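Local coordinates for putative phosphohistidine phosphatase, SixA (Nakamurella multipartita, PDB 4HBZ), which probably removes phosphate from phosphohistidine, acting as a phosphatase of the histidine phosphatase superfamily, at residues Ala52-Leu56 and Thr158-Leu162; Val67-Arg73 and Glu92-Gly96; Glu150-Ala156 and Leu178-Pro184. All blocks are in the same frame, centred on the assembly; numbering follows the deposited sequence.

Overall arrangement
From the N terminus, strand 20-26 leads into helix 43-59, whose 52-56 turn is the first half of contact 1; its other half, 158-162, arrives a hundred residues later. Within that long loop the chain runs through strand 65-69 and soon closes contact 2, where 67-73 meets the loop 92-96 that follows strand 86-90. Contact 3 opens at 150-156, before contact 1 is complete, and closes at 178-184, so contacts 1 and 3 cross. These two touch through the neighbouring strands 159-164 and 177-182, with V161 N to L180 O at 2.8 Å, whereas contact 2 lies apart, its centre about 18 Å from that of contact 1. All three reach the same mixed sheet.

Contact 1. Residues Ala52-Leu56 and Thr158-Leu162; sequences AGQWL and TFAVL
Helical residues 52-56 (phi/psi near -60/-45, L56 N hydrogen-bonded to A52 O at 2.9 Å) lie against extended strand 159-162 (phi -112 to -136, psi 123 to 158). The short axes run nearly parallel, crossing at -17° and 11.4 Å apart, the spacing of a helix layered on a sheet in an alpha/beta sandwich. The nearest CA pair is A52-T158, 8.0 Å.

Strand alternation sends F159 and V161 toward the helix, while A160 touches L151 on the other face. F159 (chi1 62°) is the hub. Small A52 leaves room for its ring edge, CB to F159 CE2 being 3.7 Å. L56 (m,t) lays CD2 over the ring face as a CH-pi contact, 4.0 Å from the centroid. W55 (chi1 t) meets F159 obliquely, six-membered ring centroids 5.5 Å apart and planes tilted 51°, with CE3 to F159 CZ at 3.5 Å; its CZ3 reaches V161 CG2 at 4.5 Å.

Between these segments every contact is apolar: shape and exclusion of water hold this turn to the strand.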
loop_
_atom_site.group_PDB
_atom_site.type_symbol
_atom_site.label_atom_id
_atom_site.label_comp_id
_atom_site.label_asym_id
_atom_site.label_seq_id
_atom_site.Cartn_x
_atom_site.Cartn_y
_atom_site.Cartn_z
ATOM N N ALA A 52 12.410 -4.034 -2.210
ATOM C CA ALA A 52 10.962 -4.185 -2.302
ATOM C C ALA A 52 10.496 -4.140 -3.749
ATOM O O ALA A 52 9.681 -4.967 -4.185
ATOM C CB ALA A 52 10.276 -3.099 -1.498
ATOM N N GLY A 53 11.021 -3.185 -4.527
ATOM C CA GLY A 53 10.703 -3.149 -5.970
ATOM C C GLY A 53 11.032 -4.407 -6.739
ATOM O O GLY A 53 10.304 -4.881 -7.615
ATOM N N GLN A 54 12.219 -4.942 -6.455
ATOM C CA GLN A 54 12.659 -6.168 -7.089
ATOM C C GLN A 54 11.728 -7.325 -6.784
ATOM O O GLN A 54 11.410 -8.143 -7.641
ATOM C CB GLN A 54 14.115 -6.456 -6.684
ATOM C CG GLN A 54 15.064 -5.474 -7.393
ATOM C CD GLN A 54 16.478 -5.494 -6.860
ATOM O OE1 GLN A 54 16.767 -6.234 -5.915
ATOM N NE2 GLN A 54 17.351 -4.695 -7.417
ATOM N N TRP A 55 11.272 -7.409 -5.535
ATOM C CA TRP A 55 10.326 -8.437 -5.114
ATOM C C TRP A 55 9.016 -8.260 -5.826
ATOM O O TRP A 55 8.514 -9.198 -6.426
ATOM C CB TRP A 55 10.131 -8.434 -3.593
ATOM C CG TRP A 55 9.366 -9.677 -3.149
ATOM C CD1 TRP A 55 9.911 -10.777 -2.659
ATOM C CD2 TRP A 55 7.959 -9.865 -3.150
ATOM N NE1 TRP A 55 8.947 -11.692 -2.392
ATOM C CE2 TRP A 55 7.730 -11.151 -2.657
ATOM C CE3 TRP A 55 6.878 -9.091 -3.518
ATOM C CZ2 TRP A 55 6.422 -11.683 -2.558
ATOM C CZ3 TRP A 55 5.594 -9.620 -3.409
ATOM C CH2 TRP A 55 5.409 -10.902 -2.940
ATOM N N LEU A 56 8.476 -7.053 -5.809
ATOM C CA LEU A 56 7.179 -6.757 -6.465
ATOM C C LEU A 56 7.227 -7.090 -7.947
ATOM O O LEU A 56 6.312 -7.744 -8.447
ATOM C CB LEU A 56 6.803 -5.286 -6.279
ATOM C CG LEU A 56 6.383 -4.919 -4.848
ATOM C CD1 LEU A 56 6.388 -3.407 -4.665
ATOM C CD2 LEU A 56 5.052 -5.541 -4.473
ATOM N N THR A 158 8.005 -1.623 4.600
ATOM C CA THR A 158 7.103 -2.785 4.548
ATOM C C THR A 158 5.992 -2.602 3.568
ATOM O O THR A 158 5.525 -1.500 3.350
ATOM C CB THR A 158 6.496 -3.030 5.952
ATOM O OG1 THR A 158 7.547 -3.224 6.890
ATOM C CG2 THR A 158 5.588 -4.241 6.034
ATOM N N PHE A 159 5.575 -3.676 2.929
ATOM C CA PHE A 159 4.321 -3.623 2.185
ATOM C C PHE A 159 3.489 -4.851 2.431
ATOM O O PHE A 159 3.963 -5.914 2.755
ATOM C CB PHE A 159 4.555 -3.414 0.677
ATOM C CG PHE A 159 5.332 -4.510 -0.013
ATOM C CD1 PHE A 159 4.710 -5.644 -0.516
ATOM C CD2 PHE A 159 6.724 -4.379 -0.129
ATOM C CE1 PHE A 159 5.447 -6.624 -1.157
ATOM C CE2 PHE A 159 7.449 -5.366 -0.746
ATOM C CZ PHE A 159 6.814 -6.457 -1.279
ATOM N N ALA A 160 2.183 -4.643 2.320
ATOM C CA ALA A 160 1.151 -5.699 2.391
ATOM C C ALA A 160 0.496 -5.877 1.047
ATOM O O ALA A 160 0.281 -4.883 0.309
ATOM C CB ALA A 160 0.082 -5.323 3.412
ATOM N N VAL A 161 0.251 -7.115 0.690
ATOM C CA VAL A 161 -0.401 -7.467 -0.548
ATOM C C VAL A 161 -1.764 -8.049 -0.197
ATOM O O VAL A 161 -1.864 -8.993 0.596
ATOM C CB VAL A 161 0.387 -8.516 -1.347
ATOM C CG1 VAL A 161 -0.323 -8.845 -2.679
ATOM C CG2 VAL A 161 1.830 -8.077 -1.576
ATOM N N LEU A 162 -2.814 -7.428 -0.747
ATOM C CA LEU A 162 -4.173 -7.828 -0.501
ATOM C C LEU A 162 -4.902 -8.097 -1.807
ATOM O O LEU A 162 -4.485 -7.630 -2.844
ATOM C CB LEU A 162 -4.927 -6.758 0.292
ATOM C CG LEU A 162 -4.273 -6.308 1.596
ATOM C CD1 LEU A 162 -3.473 -5.035 1.398
ATOM C CD2 LEU A 162 -5.306 -6.121 2.702
#

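Contact 2. Residues Val67-Arg73 and Glu92-Gly96; sequences VCSTAAR and ELYGG
A beta-alpha-beta crossover (strand 65-69, helix 72-81, strand 86-90) brings the loops after its two parallel strands together here, and L93, Y94 and S69 bury most of the surface. The backbones are closest at S69-L93, CA to CA 4.6 Å. Residues 67-69 are extended, T70 turns (-75/-10), A71 is the N-cap position of the helix, and 92-93 is 3-10.

L93 points toward the strand end: its CB lies 3.7 Å from S69 CA, and its CD2 lies 3.7 Å from V67 CG1, a branched apolar pair beneath helix 98-106, where I101 and E104 touch L93. S69 (chi1 t) is small enough for this close approach, and its hydroxyl forms an ST turn while also bonding H120. Y94 (chi1 t) sets CB 3.5 Å from S69 OG and CD1 3.9 Å from A71 CB.

Beyond the ring, D36 OD2 is shared, Y94 OH reaching it by a hydrogen bond and R73 NH2 by a salt bridge. R73 also touches H27 and H120, consistent with the histidine-lined phosphate pocket of this superfamily.

In the ST turn, A71 N donates to S69 OG at 3.3 Å, nearly linear at 172°.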
loop_
_atom_site.group_PDB
_atom_site.type_symbol
_atom_site.label_atom_id
_atom_site.label_comp_id
_atom_site.label_asym_id
_atom_site.label_seq_id
_atom_site.Cartn_x
_atom_site.Cartn_y
_atom_site.Cartn_z
ATOM N N VAL A 67 -0.700 5.226 -6.442
ATOM C CA VAL A 67 -1.155 6.426 -5.696
ATOM C C VAL A 67 -0.051 6.688 -4.666
ATOM O O VAL A 67 0.267 5.796 -3.837
ATOM C CB VAL A 67 -2.528 6.263 -5.032
ATOM C CG1 VAL A 67 -3.010 7.618 -4.552
ATOM C CG2 VAL A 67 -3.546 5.604 -6.000
ATOM N N CYS A 68 0.547 7.885 -4.692
ATOM C CA CYS A 68 1.741 8.154 -3.922
ATOM C C CYS A 68 1.669 9.492 -3.200
ATOM O O CYS A 68 1.316 10.486 -3.795
ATOM C CB CYS A 68 2.944 8.152 -4.869
ATOM S SG CYS A 68 4.583 8.238 -4.089
ATOM N N SER A 69 2.005 9.500 -1.919
ATOM C CA SER A 69 2.198 10.755 -1.194
ATOM C C SER A 69 3.219 11.652 -1.896
ATOM O O SER A 69 4.208 11.195 -2.462
ATOM C CB SER A 69 2.693 10.445 0.212
ATOM O OG SER A 69 3.090 11.602 0.881
ATOM N N THR A 70 2.987 12.953 -1.819
ATOM C CA THR A 70 3.852 13.945 -2.439
ATOM C C THR A 70 5.178 14.154 -1.692
ATOM O O THR A 70 6.084 14.796 -2.213
ATOM C CB THR A 70 3.135 15.274 -2.561
ATOM O OG1 THR A 70 2.581 15.604 -1.273
ATOM C CG2 THR A 70 2.024 15.186 -3.649
ATOM N N ALA A 71 5.321 13.591 -0.492
ATOM C CA ALA A 71 6.560 13.763 0.274
ATOM C C ALA A 71 7.751 13.226 -0.547
ATOM O O ALA A 71 7.618 12.220 -1.291
ATOM C CB ALA A 71 6.498 13.056 1.596
ATOM N N ALA A 72 8.906 13.832 -0.367
ATOM C CA ALA A 72 10.142 13.332 -1.030
ATOM C C ALA A 72 10.357 11.833 -0.733
ATOM O O ALA A 72 10.702 11.063 -1.601
ATOM C CB ALA A 72 11.351 14.143 -0.641
ATOM N N ARG A 73 10.148 11.414 0.504
ATOM C CA ARG A 73 10.500 10.062 0.882
ATOM C C ARG A 73 9.638 9.000 0.259
ATOM O O ARG A 73 10.100 7.888 -0.036
ATOM C CB ARG A 73 10.555 9.912 2.411
ATOM C CG ARG A 73 9.245 10.218 3.168
ATOM C CD ARG A 73 9.560 10.382 4.650
ATOM N NE ARG A 73 8.427 10.748 5.505
ATOM C CZ ARG A 73 8.074 12.010 5.804
ATOM N NH1 ARG A 73 8.594 13.071 5.160
ATOM N NH2 ARG A 73 7.171 12.230 6.739
ATOM N N GLU A 92 -3.220 14.397 -0.355
ATOM C CA GLU A 92 -4.119 13.674 0.544
ATOM C C GLU A 92 -3.431 12.497 1.209
ATOM O O GLU A 92 -3.796 12.142 2.326
ATOM C CB GLU A 92 -5.372 13.185 -0.181
ATOM C CG GLU A 92 -6.309 14.292 -0.735
ATOM C CD GLU A 92 -5.879 14.946 -2.038
ATOM O OE1 GLU A 92 -4.771 14.763 -2.579
ATOM O OE2 GLU A 92 -6.706 15.746 -2.530
ATOM N N LEU A 93 -2.398 11.911 0.584
ATOM C CA LEU A 93 -1.696 10.772 1.168
ATOM C C LEU A 93 -0.612 11.211 2.136
ATOM O O LEU A 93 -0.046 10.367 2.812
ATOM C CB LEU A 93 -1.124 9.854 0.108
ATOM C CG LEU A 93 -1.963 8.670 -0.357
ATOM C CD1 LEU A 93 -3.324 9.094 -0.874
ATOM C CD2 LEU A 93 -1.231 7.800 -1.357
ATOM N N TYR A 94 -0.316 12.504 2.210
ATOM C CA TYR A 94 0.652 13.047 3.174
ATOM C C TYR A 94 -0.133 13.460 4.429
ATOM O O TYR A 94 -0.503 14.595 4.621
ATOM C CB TYR A 94 1.425 14.197 2.563
ATOM C CG TYR A 94 2.426 14.829 3.505
ATOM C CD1 TYR A 94 3.541 14.135 3.945
ATOM C CD2 TYR A 94 2.282 16.156 3.920
ATOM C CE1 TYR A 94 4.469 14.695 4.751
ATOM C CE2 TYR A 94 3.224 16.742 4.751
ATOM C CZ TYR A 94 4.316 15.971 5.181
ATOM O OH TYR A 94 5.252 16.614 5.990
ATOM N N GLY A 95 -0.389 12.474 5.269
ATOM C CA GLY A 95 -1.137 12.674 6.495
ATOM C C GLY A 95 -2.592 12.350 6.460
ATOM O O GLY A 95 -3.262 12.438 7.485
ATOM N N GLY A 96 -3.128 11.935 5.304
ATOM C CA GLY A 96 -4.477 11.461 5.254
ATOM C C GLY A 96 -4.693 10.215 6.092
ATOM O O GLY A 96 -3.746 9.508 6.427
#

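Contact 3. Residues Glu150-Ala156 and Leu178-Pro184; sequences ELRHFAA and LQLVQHP
The loop 150-156 runs alongside strand 178-182 and its exit: E150 lies nearest V181 (CA to CA 6.8 Å) and F154 nearest H183 (7.3 Å). Residues 150-151 are 3-10, R152 is still turned (-67/-25), and the chain extends from H153 on.

E150 (chi1 m) lays its aliphatic part on the strand, CB to V181 CG2 3.9 Å; its OE1 lies 3.7 Å from L178 CD2 and makes a weak hydrogen bond to G148 N. E150 O accepts a hydrogen bond from a water at 2.6 Å, and that water weakly accepts one from H183 NE2 at 2.8 Å. L151 (m,t) supplies the apolar contact beneath, CD2 to V181 CG2 3.9 Å and CG to L178 CD2 4.2 Å. H153 O lies 3.3 Å from CE1, at the edge of the H183 imidazole. F154 (-152/64) starts away, yet its ring brings CE2 4.4 Å from V181 CG1. A155 CB and A156 O lie 4.3 Å and 3.3 Å from P184 CG.

Strand 177-182 forms one edge of the sheet, with a classic beta bulge at Q179 and L180 opposite V161. The loop lies between this edge and helix 123-138: L151 touches W129, and F154 rests on I124 and P125.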
loop_
_atom_site.group_PDB
_atom_site.type_symbol
_atom_site.label_atom_id
_atom_site.label_comp_id
_atom_site.label_asym_id
_atom_site.label_seq_id
_atom_site.Cartn_x
_atom_site.Cartn_y
_atom_site.Cartn_z
ATOM N N GLU A 150 -0.822 -9.999 11.231
ATOM C CA GLU A 150 0.491 -9.821 10.573
ATOM C C GLU A 150 0.865 -8.374 10.371
ATOM O O GLU A 150 2.061 -8.046 10.190
ATOM C CB GLU A 150 0.539 -10.485 9.194
ATOM C CG GLU A 150 0.309 -11.955 9.236
ATOM C CD GLU A 150 -1.151 -12.306 9.057
ATOM O OE1 GLU A 150 -2.115 -11.571 9.501
ATOM O OE2 GLU A 150 -1.305 -13.391 8.452
ATOM N N LEU A 151 -0.113 -7.465 10.394
ATOM C CA LEU A 151 0.155 -6.047 10.218
ATOM C C LEU A 151 0.674 -5.345 11.439
ATOM O O LEU A 151 0.968 -4.132 11.414
ATOM C CB LEU A 151 -1.128 -5.343 9.699
ATOM C CG LEU A 151 -1.681 -5.892 8.389
ATOM C CD1 LEU A 151 -3.123 -5.433 8.193
ATOM C CD2 LEU A 151 -0.856 -5.460 7.209
ATOM N N ARG A 152 0.841 -6.087 12.545
ATOM C CA ARG A 152 1.251 -5.489 13.775
ATOM C C ARG A 152 2.677 -4.952 13.731
ATOM O O ARG A 152 3.027 -4.051 14.508
ATOM C CB ARG A 152 1.102 -6.508 14.904
ATOM C CG ARG A 152 2.075 -7.707 14.865
ATOM C CD ARG A 152 1.693 -8.719 15.908
ATOM N NE ARG A 152 2.579 -9.880 15.985
ATOM C CZ ARG A 152 2.521 -10.932 15.178
ATOM N NH1 ARG A 152 1.608 -11.027 14.205
ATOM N NH2 ARG A 152 3.374 -11.937 15.354
ATOM N N HIS A 153 3.494 -5.517 12.851
ATOM C CA HIS A 153 4.821 -4.987 12.554
ATOM C C HIS A 153 4.801 -4.429 11.160
ATOM O O HIS A 153 4.404 -5.119 10.207
ATOM C CB HIS A 153 5.845 -6.092 12.663
ATOM C CG HIS A 153 6.022 -6.564 14.066
ATOM N ND1 HIS A 153 5.732 -7.851 14.447
ATOM C CD2 HIS A 153 6.362 -5.901 15.206
ATOM C CE1 HIS A 153 5.894 -7.967 15.753
ATOM N NE2 HIS A 153 6.260 -6.800 16.243
ATOM N N PHE A 154 5.133 -3.150 11.046
ATOM C CA PHE A 154 5.016 -2.482 9.762
ATOM C C PHE A 154 6.025 -1.359 9.692
ATOM O O PHE A 154 5.695 -0.170 9.534
ATOM C CB PHE A 154 3.540 -2.037 9.516
ATOM C CG PHE A 154 3.115 -2.073 8.063
ATOM C CD1 PHE A 154 3.531 -1.107 7.174
ATOM C CD2 PHE A 154 2.355 -3.104 7.581
ATOM C CE1 PHE A 154 3.179 -1.140 5.840
ATOM C CE2 PHE A 154 1.988 -3.130 6.262
ATOM C CZ PHE A 154 2.398 -2.145 5.384
ATOM N N ALA A 155 7.312 -1.742 9.730
ATOM C CA ALA A 155 8.405 -0.769 9.700
ATOM C C ALA A 155 8.517 -0.093 8.352
ATOM O O ALA A 155 7.988 -0.575 7.369
ATOM C CB ALA A 155 9.707 -1.520 9.962
ATOM N N ALA A 156 9.230 1.010 8.291
ATOM C CA ALA A 156 9.465 1.723 7.064
ATOM C C ALA A 156 9.984 0.768 5.984
ATOM O O ALA A 156 10.969 0.049 6.183
ATOM C CB ALA A 156 10.491 2.832 7.302
ATOM N N LEU A 178 -5.892 -10.406 3.144
ATOM C CA LEU A 178 -4.450 -10.240 3.209
ATOM C C LEU A 178 -3.776 -11.484 2.681
ATOM O O LEU A 178 -4.030 -12.609 3.214
ATOM C CB LEU A 178 -4.045 -9.983 4.643
ATOM C CG LEU A 178 -2.563 -9.780 4.930
ATOM C CD1 LEU A 178 -2.004 -8.556 4.193
ATOM C CD2 LEU A 178 -2.385 -9.563 6.410
ATOM N N GLN A 179 -2.898 -11.306 1.699
ATOM C CA GLN A 179 -2.120 -12.398 1.103
ATOM C C GLN A 179 -0.756 -12.565 1.774
ATOM O O GLN A 179 -0.321 -13.702 2.025
ATOM C CB GLN A 179 -1.959 -12.215 -0.421
ATOM C CG GLN A 179 -3.273 -12.083 -1.197
ATOM C CD GLN A 179 -4.227 -13.202 -0.874
ATOM O OE1 GLN A 179 -3.909 -14.375 -1.102
ATOM N NE2 GLN A 179 -5.380 -12.871 -0.300
ATOM N N LEU A 180 -0.090 -11.444 1.988
ATOM C CA LEU A 180 1.240 -11.444 2.563
ATOM C C LEU A 180 1.646 -10.083 3.035
ATOM O O LEU A 180 1.175 -9.057 2.535
ATOM C CB LEU A 180 2.261 -12.020 1.607
ATOM C CG LEU A 180 2.469 -11.368 0.308
ATOM C CD1 LEU A 180 3.774 -10.562 0.399
ATOM C CD2 LEU A 180 2.618 -12.407 -0.803
ATOM N N VAL A 181 2.587 -10.085 3.987
ATOM C CA VAL A 181 3.268 -8.886 4.419
ATOM C C VAL A 181 4.757 -9.164 4.207
ATOM O O VAL A 181 5.281 -10.162 4.740
ATOM C CB VAL A 181 2.942 -8.480 5.866
ATOM C CG1 VAL A 181 3.678 -7.187 6.251
ATOM C CG2 VAL A 181 1.439 -8.369 6.086
ATOM N N GLN A 182 5.401 -8.317 3.394
ATOM C CA GLN A 182 6.846 -8.391 3.121
ATOM C C GLN A 182 7.547 -7.298 3.875
ATOM O O GLN A 182 7.332 -6.111 3.653
ATOM C CB GLN A 182 7.117 -8.237 1.628
ATOM C CG GLN A 182 6.774 -9.486 0.841
ATOM C CD GLN A 182 7.665 -10.662 1.158
ATOM O OE1 GLN A 182 7.164 -11.778 1.339
ATOM N NE2 GLN A 182 8.974 -10.441 1.254
ATOM N N HIS A 183 8.411 -7.710 4.785
ATOM C CA HIS A 183 9.149 -6.810 5.631
ATOM C C HIS A 183 10.489 -6.404 5.014
ATOM O O HIS A 183 11.044 -7.099 4.169
ATOM C CB HIS A 183 9.349 -7.481 7.015
ATOM C CG HIS A 183 8.054 -7.840 7.669
ATOM N ND1 HIS A 183 7.401 -6.971 8.519
ATOM C CD2 HIS A 183 7.228 -8.884 7.499
ATOM C CE1 HIS A 183 6.269 -7.503 8.899
ATOM N NE2 HIS A 183 6.112 -8.647 8.280
ATOM N N PRO A 184 11.031 -5.258 5.426
ATOM C CA PRO A 184 12.227 -4.751 4.781
ATOM C C PRO A 184 13.417 -5.652 5.082
ATOM O O PRO A 184 13.430 -6.379 6.088
ATOM C CB PRO A 184 12.459 -3.384 5.391
ATOM C CG PRO A 184 11.427 -3.212 6.427
ATOM C CD PRO A 184 10.488 -4.316 6.408
HETATM O O HOH W 1 4.247 -9.483 10.246
#